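Local coordinates for protein peroxisomal acyl-coenzyme A oxidase 1 (Arabidopsis thaliana, PDB 1W07) that catalyses the FAD-dependent desaturation of long- and medium-chain acyl-CoAs to 2-trans-enoyl-CoAs in peroxisomal beta-oxidation, passing electrons to oxygen to give hydrogen peroxide, at residues A109-W122 against P250-T262. The protein carries 1 engineered substitution. Numbering follows the deposited sequence.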
ATOM      1  N   ALA B 109     -15.120   0.512 -28.365  1.00 27.81           N
ATOM      2  CA  ALA B 109     -16.346   1.292 -28.206  1.00 27.99           C
ATOM      3  C   ALA B 109     -17.060   1.489 -29.533  1.00 29.87           C
ATOM      4  O   ALA B 109     -18.276   1.310 -29.621  1.00 32.57           O
ATOM      5  CB  ALA B 109     -16.034   2.650 -27.579  1.00 30.81           C
ATOM      6  N   ILE B 110     -16.303   1.871 -30.558  1.00 27.67           N
ATOM      7  CA  ILE B 110     -16.860   2.086 -31.885  1.00 28.24           C
ATOM      8  C   ILE B 110     -17.369   0.769 -32.477  1.00 30.60           C
ATOM      9  O   ILE B 110     -18.375   0.765 -33.175  1.00 26.75           O
ATOM     10  CB  ILE B 110     -15.811   2.676 -32.843  1.00 28.55           C
ATOM     11  CG1 ILE B 110     -15.218   3.944 -32.238  1.00 26.35           C
ATOM     12  CG2 ILE B 110     -16.454   3.004 -34.184  1.00 26.98           C
ATOM     13  CD1 ILE B 110     -14.031   4.465 -32.994  1.00 27.20           C
ATOM     14  N   LYS B 111     -16.673  -0.336 -32.200  1.00 30.03           N
ATOM     15  CA  LYS B 111     -17.075  -1.654 -32.692  1.00 33.00           C
ATOM     16  C   LYS B 111     -18.390  -2.148 -32.080  1.00 35.99           C
ATOM     17  O   LYS B 111     -19.252  -2.686 -32.776  1.00 38.14           O
ATOM     18  CB  LYS B 111     -16.000  -2.705 -32.399  1.00 33.99           C
ATOM     19  CG  LYS B 111     -14.786  -2.647 -33.305  1.00 36.86           C
ATOM     20  CD  LYS B 111     -13.826  -3.800 -33.012  1.00 38.56           C
ATOM     21  CE  LYS B 111     -12.583  -3.731 -33.897  1.00 41.36           C
ATOM     22  NZ  LYS B 111     -11.589  -4.802 -33.580  1.00 39.93           N
ATOM     23  N   GLY B 112     -18.543  -1.980 -30.774  1.00 35.64           N
ATOM     24  CA  GLY B 112     -19.755  -2.448 -30.132  1.00 31.56           C
ATOM     25  C   GLY B 112     -20.924  -1.484 -30.110  1.00 30.86           C
ATOM     26  O   GLY B 112     -22.063  -1.904 -29.911  1.00 33.30           O
ATOM     27  N   GLN B 113     -20.659  -0.201 -30.317  1.00 28.94           N
ATOM     28  CA  GLN B 113     -21.712   0.808 -30.271  1.00 28.17           C
ATOM     29  C   GLN B 113     -21.931   1.513 -31.603  1.00 29.53           C
ATOM     30  O   GLN B 113     -22.931   2.206 -31.798  1.00 27.08           O
ATOM     31  CB  GLN B 113     -21.379   1.836 -29.185  1.00 28.22           C
ATOM     32  CG  GLN B 113     -21.531   1.299 -27.765  1.00 30.80           C
ATOM     33  CD  GLN B 113     -20.694   2.068 -26.758  1.00 33.01           C
ATOM     34  OE1 GLN B 113     -20.663   3.298 -26.769  1.00 31.93           O
ATOM     35  NE2 GLN B 113     -20.014   1.343 -25.878  1.00 30.61           N
ATOM     36  N   GLY B 114     -20.999   1.336 -32.528  1.00 27.32           N
ATOM     37  CA  GLY B 114     -21.144   1.977 -33.821  1.00 31.23           C
ATOM     38  C   GLY B 114     -21.932   1.141 -34.813  1.00 33.09           C
ATOM     39  O   GLY B 114     -22.015  -0.086 -34.694  1.00 32.41           O
ATOM     40  N   THR B 115     -22.519   1.812 -35.795  1.00 33.11           N
ATOM     41  CA  THR B 115     -23.278   1.128 -36.828  1.00 34.57           C
ATOM     42  C   THR B 115     -22.304   0.526 -37.836  1.00 33.46           C
ATOM     43  O   THR B 115     -21.132   0.905 -37.875  1.00 33.66           O
ATOM     44  CB  THR B 115     -24.215   2.106 -37.556  1.00 36.56           C
ATOM     45  OG1 THR B 115     -25.038   2.784 -36.596  1.00 39.40           O
ATOM     46  CG2 THR B 115     -25.109   1.354 -38.518  1.00 39.78           C
ATOM     47  N   GLU B 116     -22.788  -0.412 -38.646  1.00 34.58           N
ATOM     48  CA  GLU B 116     -21.945  -1.052 -39.651  1.00 32.71           C
ATOM     49  C   GLU B 116     -21.278  -0.001 -40.525  1.00 33.02           C
ATOM     50  O   GLU B 116     -20.109  -0.131 -40.877  1.00 35.51           O
ATOM     51  CB  GLU B 116     -22.777  -2.012 -40.509  1.00 35.48           C
ATOM     52  N   GLU B 117     -22.020   1.048 -40.861  1.00 33.03           N
ATOM     53  CA  GLU B 117     -21.495   2.121 -41.701  1.00 35.10           C
ATOM     54  C   GLU B 117     -20.530   3.011 -40.927  1.00 36.16           C
ATOM     55  O   GLU B 117     -19.599   3.584 -41.499  1.00 33.84           O
ATOM     56  CB  GLU B 117     -22.644   2.958 -42.267  1.00 35.19           C
ATOM     57  N   GLN B 118     -20.756   3.124 -39.622  1.00 36.61           N
ATOM     58  CA  GLN B 118     -19.896   3.936 -38.767  1.00 34.93           C
ATOM     59  C   GLN B 118     -18.583   3.212 -38.497  1.00 31.89           C
ATOM     60  O   GLN B 118     -17.523   3.821 -38.495  1.00 32.04           O
ATOM     61  CB  GLN B 118     -20.597   4.238 -37.438  1.00 30.16           C
ATOM     62  CG  GLN B 118     -21.811   5.128 -37.570  1.00 32.51           C
ATOM     63  CD  GLN B 118     -22.483   5.379 -36.238  1.00 30.16           C
ATOM     64  OE1 GLN B 118     -22.832   4.441 -35.517  1.00 29.74           O
ATOM     65  NE2 GLN B 118     -22.674   6.648 -35.904  1.00 26.63           N
ATOM     66  N   GLN B 119     -18.665   1.908 -38.271  1.00 34.17           N
ATOM     67  CA  GLN B 119     -17.480   1.108 -37.988  1.00 33.37           C
ATOM     68  C   GLN B 119     -16.458   1.088 -39.121  1.00 34.29           C
ATOM     69  O   GLN B 119     -15.265   1.318 -38.899  1.00 33.31           O
ATOM     70  CB  GLN B 119     -17.885  -0.327 -37.631  1.00 33.94           C
ATOM     71  CG  GLN B 119     -18.587  -0.457 -36.279  1.00 36.64           C
ATOM     72  CD  GLN B 119     -19.075  -1.871 -35.993  1.00 39.74           C
ATOM     73  OE1 GLN B 119     -18.311  -2.831 -36.064  1.00 41.54           O
ATOM     74  NE2 GLN B 119     -20.357  -1.999 -35.664  1.00 40.40           N
ATOM     75  N   LYS B 120     -16.904   0.827 -40.343  1.00 33.77           N
ATOM     76  CA  LYS B 120     -15.948   0.772 -41.448  1.00 36.21           C
ATOM     77  C   LYS B 120     -15.389   2.139 -41.822  1.00 34.40           C
ATOM     78  O   LYS B 120     -14.371   2.226 -42.501  1.00 35.01           O
ATOM     79  CB  LYS B 120     -16.575   0.081 -42.663  1.00 35.96           C
ATOM     80  CG  LYS B 120     -17.724   0.815 -43.326  1.00 38.69           C
ATOM     81  CD  LYS B 120     -18.394  -0.093 -44.358  1.00 38.87           C
ATOM     82  CE  LYS B 120     -19.583   0.573 -45.053  1.00 39.90           C
ATOM     83  NZ  LYS B 120     -19.182   1.624 -46.035  1.00 39.24           N
ATOM     84  N   LYS B 121     -16.029   3.208 -41.365  1.00 31.93           N
ATOM     85  CA  LYS B 121     -15.517   4.536 -41.669  1.00 31.83           C
ATOM     86  C   LYS B 121     -14.502   4.991 -40.613  1.00 32.25           C
ATOM     87  O   LYS B 121     -13.414   5.473 -40.942  1.00 31.04           O
ATOM     88  CB  LYS B 121     -16.655   5.544 -41.736  1.00 30.22           C
ATOM     89  CG  LYS B 121     -16.214   6.903 -42.230  1.00 33.12           C
ATOM     90  CD  LYS B 121     -16.359   7.995 -41.189  1.00 30.96           C
ATOM     91  CE  LYS B 121     -15.805   9.299 -41.743  1.00 33.80           C
ATOM     92  NZ  LYS B 121     -15.769  10.416 -40.765  1.00 33.82           N
ATOM     93  N   TRP B 122     -14.851   4.831 -39.342  1.00 29.63           N
ATOM     94  CA  TRP B 122     -13.964   5.251 -38.269  1.00 31.59           C
ATOM     95  C   TRP B 122     -12.876   4.249 -37.899  1.00 31.80           C
ATOM     96  O   TRP B 122     -11.739   4.644 -37.644  1.00 31.46           O
ATOM     97  CB  TRP B 122     -14.780   5.624 -37.034  1.00 30.07           C
ATOM     98  CG  TRP B 122     -15.625   6.833 -37.246  1.00 31.43           C
ATOM     99  CD1 TRP B 122     -16.963   6.862 -37.529  1.00 30.12           C
ATOM    100  CD2 TRP B 122     -15.195   8.198 -37.216  1.00 30.43           C
ATOM    101  NE1 TRP B 122     -17.390   8.153 -37.672  1.00 27.90           N
ATOM    102  CE2 TRP B 122     -16.328   8.997 -37.486  1.00 31.64           C
ATOM    103  CE3 TRP B 122     -13.963   8.824 -36.988  1.00 30.21           C
ATOM    104  CZ2 TRP B 122     -16.267  10.398 -37.529  1.00 31.30           C
ATOM    105  CZ3 TRP B 122     -13.902  10.215 -37.034  1.00 30.79           C
ATOM    106  CH2 TRP B 122     -15.045  10.984 -37.299  1.00 28.84           C
ATOM    107  N   PRO B 250     -21.572  16.459 -36.379  1.00 33.59           N
ATOM    108  CA  PRO B 250     -22.615  15.908 -37.251  1.00 33.54           C
ATOM    109  C   PRO B 250     -23.479  14.888 -36.504  1.00 35.99           C
ATOM    110  O   PRO B 250     -22.980  14.110 -35.685  1.00 33.02           O
ATOM    111  CB  PRO B 250     -21.810  15.268 -38.376  1.00 33.49           C
ATOM    112  CG  PRO B 250     -20.618  16.171 -38.482  1.00 35.30           C
ATOM    113  CD  PRO B 250     -20.248  16.358 -37.026  1.00 32.74           C
ATOM    114  N   ARG B 251     -24.775  14.901 -36.791  1.00 35.09           N
ATOM    115  CA  ARG B 251     -25.706  13.982 -36.156  1.00 35.06           C
ATOM    116  C   ARG B 251     -25.259  12.533 -36.328  1.00 35.20           C
ATOM    117  O   ARG B 251     -25.492  11.692 -35.457  1.00 34.30           O
ATOM    118  CB  ARG B 251     -27.103  14.166 -36.759  1.00 36.48           C
ATOM    119  CG  ARG B 251     -28.173  13.247 -36.189  1.00 36.60           C
ATOM    120  CD  ARG B 251     -29.533  13.496 -36.850  1.00 39.00           C
ATOM    121  NE  ARG B 251     -29.513  13.175 -38.278  1.00 39.53           N
ATOM    122  CZ  ARG B 251     -29.516  11.939 -38.771  1.00 40.24           C
ATOM    123  NH1 ARG B 251     -29.557  10.893 -37.955  1.00 38.28           N
ATOM    124  NH2 ARG B 251     -29.446  11.747 -40.080  1.00 40.17           N
ATOM    125  N   ASP B 252     -24.610  12.243 -37.450  1.00 32.13           N
ATOM    126  CA  ASP B 252     -24.170  10.885 -37.722  1.00 33.67           C
ATOM    127  C   ASP B 252     -22.937  10.476 -36.920  1.00 32.27           C
ATOM    128  O   ASP B 252     -22.464   9.345 -37.046  1.00 31.09           O
ATOM    129  CB  ASP B 252     -23.910  10.717 -39.222  1.00 34.67           C
ATOM    130  CG  ASP B 252     -22.641  11.397 -39.669  1.00 38.22           C
ATOM    131  OD1 ASP B 252     -22.371  12.533 -39.214  1.00 42.14           O
ATOM    132  OD2 ASP B 252     -21.915  10.806 -40.490  1.00 44.94           O
ATOM    133  N   GLN B 253     -22.412  11.383 -36.099  1.00 30.58           N
ATOM    134  CA  GLN B 253     -21.247  11.054 -35.289  1.00 31.41           C
ATOM    135  C   GLN B 253     -21.664  10.460 -33.939  1.00 31.59           C
ATOM    136  O   GLN B 253     -20.837  10.196 -33.061  1.00 29.59           O
ATOM    137  CB  GLN B 253     -20.343  12.277 -35.107  1.00 29.97           C
ATOM    138  CG  GLN B 253     -19.152  12.276 -36.071  1.00 25.77           C
ATOM    139  CD  GLN B 253     -18.275  13.511 -35.960  1.00 31.44           C
ATOM    140  OE1 GLN B 253     -17.850  13.891 -34.872  1.00 30.55           O
ATOM    141  NE2 GLN B 253     -18.002  14.145 -37.093  1.00 28.14           N
ATOM    142  N   MET B 254     -22.965  10.237 -33.797  1.00 30.33           N
ATOM    143  CA  MET B 254     -23.505   9.627 -32.594  1.00 30.01           C
ATOM    144  C   MET B 254     -23.514   8.127 -32.849  1.00 31.27           C
ATOM    145  O   MET B 254     -24.092   7.677 -33.837  1.00 32.50           O
ATOM    146  CB  MET B 254     -24.943  10.083 -32.343  1.00 29.61           C
ATOM    147  CG  MET B 254     -25.617   9.359 -31.176  1.00 31.19           C
ATOM    148  SD  MET B 254     -27.431   9.501 -31.146  1.00 36.88           S
ATOM    149  CE  MET B 254     -27.887   7.926 -30.514  1.00 32.34           C
ATOM    150  N   LEU B 255     -22.870   7.357 -31.976  1.00 32.74           N
ATOM    151  CA  LEU B 255     -22.843   5.906 -32.142  1.00 32.69           C
ATOM    152  C   LEU B 255     -24.293   5.441 -32.120  1.00 32.59           C
ATOM    153  O   LEU B 255     -24.964   5.525 -31.093  1.00 30.05           O
ATOM    154  CB  LEU B 255     -22.040   5.256 -31.010  1.00 32.82           C
ATOM    155  CG  LEU B 255     -20.567   5.686 -30.919  1.00 32.60           C
ATOM    156  CD1 LEU B 255     -19.887   5.033 -29.724  1.00 30.64           C
ATOM    157  CD2 LEU B 255     -19.853   5.310 -32.207  1.00 30.80           C
ATOM    158  N   MET B 256     -24.783   4.959 -33.258  1.00 33.75           N
ATOM    159  CA  MET B 256     -26.169   4.525 -33.350  1.00 35.63           C
ATOM    160  C   MET B 256     -26.388   3.061 -33.720  1.00 37.32           C
ATOM    161  O   MET B 256     -27.040   2.765 -34.715  1.00 41.54           O
ATOM    162  CB  MET B 256     -26.928   5.429 -34.332  1.00 34.11           C
ATOM    163  CG  MET B 256     -26.942   6.907 -33.936  1.00 33.71           C
ATOM    164  SD  MET B 256     -28.189   7.903 -34.796  1.00 38.17           S
ATOM    165  CE  MET B 256     -27.241   9.273 -35.380  1.00 35.23           C
ATOM    166  N   ARG B 257     -25.844   2.148 -32.923  1.00 38.49           N
ATOM    167  CA  ARG B 257     -26.029   0.728 -33.186  1.00 38.65           C
ATOM    168  C   ARG B 257     -27.267   0.234 -32.452  1.00 39.50           C
ATOM    169  O   ARG B 257     -28.012  -0.606 -32.961  1.00 39.79           O
ATOM    170  CB  ARG B 257     -24.837  -0.090 -32.705  1.00 41.41           C
ATOM    171  CG  ARG B 257     -25.020  -1.580 -32.933  1.00 38.90           C
ATOM    172  CD  ARG B 257     -24.016  -2.402 -32.137  1.00 41.93           C
ATOM    173  NE  ARG B 257     -24.250  -3.836 -32.295  1.00 41.99           N
ATOM    174  CZ  ARG B 257     -23.647  -4.787 -31.583  1.00 44.32           C
ATOM    175  NH1 ARG B 257     -22.755  -4.471 -30.649  1.00 42.04           N
ATOM    176  NH2 ARG B 257     -23.948  -6.061 -31.791  1.00 42.11           N
ATOM    177  N   LEU B 258     -27.480   0.754 -31.246  1.00 39.19           N
ATOM    178  CA  LEU B 258     -28.623   0.357 -30.431  1.00 39.82           C
ATOM    179  C   LEU B 258     -29.636   1.474 -30.260  1.00 39.30           C
ATOM    180  O   LEU B 258     -30.731   1.245 -29.756  1.00 40.60           O
ATOM    181  CB  LEU B 258     -28.154  -0.092 -29.048  1.00 40.56           C
ATOM    182  CG  LEU B 258     -26.954  -1.032 -28.982  1.00 41.35           C
ATOM    183  CD1 LEU B 258     -26.897  -1.646 -27.593  1.00 43.09           C
ATOM    184  CD2 LEU B 258     -27.069  -2.118 -30.050  1.00 40.59           C
ATOM    185  N   SER B 259     -29.263   2.682 -30.665  1.00 39.80           N
ATOM    186  CA  SER B 259     -30.148   3.836 -30.537  1.00 41.21           C
ATOM    187  C   SER B 259     -29.922   4.804 -31.689  1.00 41.46           C
ATOM    188  O   SER B 259     -28.793   5.216 -31.951  1.00 42.26           O
ATOM    189  CB  SER B 259     -29.885   4.569 -29.214  1.00 42.04           C
ATOM    190  OG  SER B 259     -30.019   3.714 -28.091  1.00 41.73           O
ATOM    191  N   LYS B 260     -31.001   5.170 -32.372  1.00 43.31           N
ATOM    192  CA  LYS B 260     -30.916   6.098 -33.494  1.00 42.19           C
ATOM    193  C   LYS B 260     -31.620   7.417 -33.185  1.00 42.48           C
ATOM    194  O   LYS B 260     -32.440   7.503 -32.274  1.00 41.82           O
ATOM    195  CB  LYS B 260     -31.549   5.490 -34.751  1.00 43.95           C
ATOM    196  CG  LYS B 260     -30.738   4.405 -35.454  1.00 43.44           C
ATOM    197  CD  LYS B 260     -30.813   3.067 -34.739  1.00 43.70           C
ATOM    198  CE  LYS B 260     -30.512   1.910 -35.693  1.00 44.31           C
ATOM    199  NZ  LYS B 260     -29.201   2.037 -36.392  1.00 43.19           N
ATOM    200  N   VAL B 261     -31.276   8.437 -33.960  1.00 42.71           N
ATOM    201  CA  VAL B 261     -31.863   9.761 -33.834  1.00 43.05           C
ATOM    202  C   VAL B 261     -32.063  10.279 -35.249  1.00 44.16           C
ATOM    203  O   VAL B 261     -31.124  10.789 -35.871  1.00 44.17           O
ATOM    204  CB  VAL B 261     -30.939  10.732 -33.076  1.00 43.49           C
ATOM    205  CG1 VAL B 261     -31.524  12.135 -33.111  1.00 40.84           C
ATOM    206  CG2 VAL B 261     -30.757  10.262 -31.638  1.00 44.41           C
ATOM    207  N   THR B 262     -33.285  10.132 -35.757  1.00 43.35           N
ATOM    208  CA  THR B 262     -33.639  10.560 -37.110  1.00 41.80           C
ATOM    209  C   THR B 262     -33.305  12.018 -37.372  1.00 41.04           C
ATOM    210  O   THR B 262     -32.986  12.772 -36.454  1.00 38.73           O
ATOM    211  CB  THR B 262     -35.143  10.388 -37.366  1.00 41.23           C
ATOM    212  OG1 THR B 262     -35.858  11.417 -36.669  1.00 39.20           O
ATOM    213  CG2 THR B 262     -35.613   9.025 -36.875  1.00 42.95           C
TER
HETATM  214  O   HOH W   1     -19.877   9.311 -38.729  1.00 33.09           O
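Gln118, from the first turn of helix 116-128, lays its amide along the backbone of 252-256 and reads it with both ends. NE2 gives one hydrogen to Met254 O (2.7 Å) and the other to Asp252 O, both acceptors lying close to the amide plane although the donor stands above each carbonyl plane. On the other side, OE1 takes the N-H of Met256 at 3.0 Å, nearly straight at 169°, and that of Thr115 within its own segment, each in the carbonyl plane on a lone pair. Four bonds thus fix the rotation of this buried amide, and an alanine here would probably leave the Met254 carbonyl and the Met256 N-H without their mates and let the 252-256 backbone shift. Beside it, Leu255 forms the tight apolar part: CD2 lies over Gly114 CA at 3.9 Å, while CD1 rests on Gln113 CB (3.6 Å). Val187 and Ile205 of the neighbouring strands of the middle domain also touch this leucine, and Gln113 turns its OE1 to Tyr189. Arg257 is packed as closely: with CG anti to the backbone N (chi1 178°) and the chain extended to NE, it runs past the end of helix 98-113, where NH1 hydrogen-bonds Gly112 O (2.8 Å) in the guanidinium plane. The looser, solvent side is at Asp252, which the buried Trp122 reaches indirectly, through a water between NE1 and Asp252 O; Gln253 CG approaches the indole CZ2 at 3.7 Å. The contact joins the turn between two N-terminal-domain helices to the segment between strands 247-250 and 259-261; its polar bonds end largely on backbone atoms, so Gln118 probably sets the path of 252-256, while Leu255 and Arg257 contribute through their side chains.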